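Local coordinates for putative chromatin binding protein (Chaetomium thermophilum, PDB 6QP0) that probably binds and hydrolyses ATP as a tRNA-dependent, P-loop ATPase of the KTI12 family that is needed for tRNA modification by Elongator, at residues P3-T8 with K124-L129. Sequence-based numbering, arbitrary orientation.
Sequences PLIVVT and KDIVIL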
loop_
_atom_site.group_PDB
_atom_site.type_symbol
_atom_site.label_atom_id
_atom_site.label_comp_id
_atom_site.label_asym_id
_atom_site.label_seq_id
_atom_site.Cartn_x
_atom_site.Cartn_y
_atom_site.Cartn_z
ATOM N N PRO A 3 -9.774 -10.622 -4.417
ATOM C CA PRO A 3 -8.498 -10.143 -4.957
ATOM C C PRO A 3 -7.764 -9.189 -4.027
ATOM O O PRO A 3 -8.394 -8.476 -3.248
ATOM C CB PRO A 3 -8.919 -9.421 -6.243
ATOM C CG PRO A 3 -10.136 -10.154 -6.690
ATOM C CD PRO A 3 -10.844 -10.615 -5.434
ATOM N N LEU A 4 -6.438 -9.183 -4.120
ATOM C CA LEU A 4 -5.591 -8.318 -3.312
ATOM C C LEU A 4 -4.841 -7.359 -4.225
ATOM O O LEU A 4 -4.294 -7.771 -5.254
ATOM C CB LEU A 4 -4.604 -9.135 -2.476
ATOM C CG LEU A 4 -3.663 -8.329 -1.578
ATOM C CD1 LEU A 4 -4.447 -7.578 -0.513
ATOM C CD2 LEU A 4 -2.620 -9.237 -0.947
ATOM N N ILE A 5 -4.819 -6.087 -3.846
ATOM C CA ILE A 5 -4.100 -5.050 -4.576
ATOM C C ILE A 5 -3.123 -4.421 -3.593
ATOM O O ILE A 5 -3.530 -3.671 -2.696
ATOM C CB ILE A 5 -5.046 -3.998 -5.168
ATOM C CG1 ILE A 5 -5.981 -4.648 -6.190
ATOM C CG2 ILE A 5 -4.246 -2.870 -5.806
ATOM C CD1 ILE A 5 -7.169 -3.787 -6.567
ATOM N N VAL A 6 -1.840 -4.728 -3.756
ATOM C CA VAL A 6 -0.806 -4.237 -2.854
ATOM C C VAL A 6 -0.347 -2.874 -3.360
ATOM O O VAL A 6 0.319 -2.775 -4.394
ATOM C CB VAL A 6 0.369 -5.215 -2.758
ATOM C CG1 VAL A 6 1.356 -4.753 -1.691
ATOM C CG2 VAL A 6 -0.128 -6.620 -2.462
ATOM N N VAL A 7 -0.716 -1.824 -2.640
ATOM C CA VAL A 7 -0.172 -0.497 -2.893
ATOM C C VAL A 7 1.210 -0.411 -2.259
ATOM O O VAL A 7 1.483 -1.031 -1.225
ATOM C CB VAL A 7 -1.113 0.594 -2.349
ATOM C CG1 VAL A 7 -0.480 1.969 -2.499
ATOM C CG2 VAL A 7 -2.455 0.536 -3.060
ATOM N N THR A 8 2.096 0.351 -2.891
ATOM C CA THR A 8 3.460 0.478 -2.397
ATOM C C THR A 8 4.039 1.800 -2.879
ATOM O O THR A 8 3.672 2.303 -3.943
ATOM C CB THR A 8 4.340 -0.689 -2.858
ATOM O OG1 THR A 8 5.676 -0.501 -2.374
ATOM C CG2 THR A 8 4.357 -0.788 -4.379
ATOM N N LYS A 124 -14.087 -13.423 -3.746
ATOM C CA LYS A 124 -15.136 -12.449 -4.007
ATOM C C LYS A 124 -14.926 -11.141 -3.254
ATOM O O LYS A 124 -15.827 -10.297 -3.236
ATOM C CB LYS A 124 -16.502 -13.040 -3.644
ATOM C CG LYS A 124 -16.816 -14.361 -4.333
ATOM N N ASP A 125 -13.759 -10.952 -2.642
ATOM C CA ASP A 125 -13.479 -9.777 -1.823
ATOM C C ASP A 125 -12.227 -9.092 -2.352
ATOM O O ASP A 125 -11.129 -9.654 -2.282
ATOM C CB ASP A 125 -13.308 -10.164 -0.354
ATOM C CG ASP A 125 -14.588 -10.686 0.258
ATOM O OD1 ASP A 125 -14.962 -11.840 -0.035
ATOM O OD2 ASP A 125 -15.224 -9.934 1.023
ATOM N N ILE A 126 -12.393 -7.882 -2.870
ATOM C CA ILE A 126 -11.275 -7.084 -3.358
ATOM C C ILE A 126 -10.737 -6.259 -2.198
ATOM O O ILE A 126 -11.488 -5.528 -1.542
ATOM C CB ILE A 126 -11.709 -6.185 -4.527
ATOM C CG1 ILE A 126 -12.266 -7.041 -5.669
ATOM C CG2 ILE A 126 -10.533 -5.346 -5.013
ATOM C CD1 ILE A 126 -12.942 -6.246 -6.761
ATOM N N VAL A 127 -9.436 -6.376 -1.947
ATOM C CA VAL A 127 -8.792 -5.755 -0.795
ATOM C C VAL A 127 -7.705 -4.812 -1.291
ATOM O O VAL A 127 -6.825 -5.218 -2.059
ATOM C CB VAL A 127 -8.201 -6.813 0.155
ATOM C CG1 VAL A 127 -7.413 -6.150 1.276
ATOM C CG2 VAL A 127 -9.304 -7.693 0.723
ATOM N N ILE A 128 -7.770 -3.560 -0.845
ATOM C CA ILE A 128 -6.753 -2.558 -1.135
ATOM C C ILE A 128 -5.907 -2.373 0.118
ATOM O O ILE A 128 -6.413 -1.921 1.152
ATOM C CB ILE A 128 -7.381 -1.221 -1.561
ATOM C CG1 ILE A 128 -8.250 -1.400 -2.805
ATOM C CG2 ILE A 128 -6.293 -0.187 -1.803
ATOM C CD1 ILE A 128 -9.133 -0.204 -3.101
ATOM N N LEU A 129 -4.621 -2.701 0.027
ATOM C CA LEU A 129 -3.696 -2.567 1.150
ATOM C C LEU A 129 -2.865 -1.306 0.923
ATOM O O LEU A 129 -1.897 -1.314 0.158
ATOM C CB LEU A 129 -2.820 -3.808 1.287
ATOM C CG LEU A 129 -1.952 -3.880 2.544
ATOM C CD1 LEU A 129 -2.816 -3.921 3.791
ATOM C CD2 LEU A 129 -1.025 -5.085 2.499
#
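Ile126 fills the hollow between Pro3 and Ile5, one branch going to each, on one face of a parallel strand pair. CG1, anti to its own carbonyl carbon (chi1 -59°), lies against the proline ring, 3.9 Å from both CD and CG of Pro3, while CG2 of Ile126 meets the tip of Ile5, CD1, at 4.0 Å. An alanine in place of Ile126 would probably open a gap here, leaving the Pro3 ring and the Ile5 tip without the branches they pack against. Farther along this face, Val7 and Ile128 touch CG2 to CG2 at 4.1 Å. On the reverse face, CD1 of Leu4 comes close to the partner strand and sits 3.7 Å from Val127 CG1, with Leu129 CB more loosely alongside.

Four backbone hydrogen bonds set this register: Pro3 O accepts from Val127 N at 2.7 Å, Ile5 N gives to Val127 O, Ile5 O accepts from Leu129 N, and Val7 N reaches Leu129 O at 3.1 Å. Both strands run the same way, with axes 8° apart. Val7 carries the first strand to the P-loop, touching Lys15 of the ADP site, and Asp130, a magnesium ligand, directly follows Leu129.

The pair lies inside the five-stranded parallel sheet: strand 153-158 flanks 4-9, its middle strand, and 72-77 flanks 125-130. The order 2-3-1-4-5, the P-loop strand beside that ending at the magnesium-binding aspartate, is that of kinase-type P-loop NTPases. Leu22 and Leu26 of helix 15-31 pack on the Ile5 and Ile128 face; helices 106-120 and 136-148 cover Leu4 and Leu129 on the other.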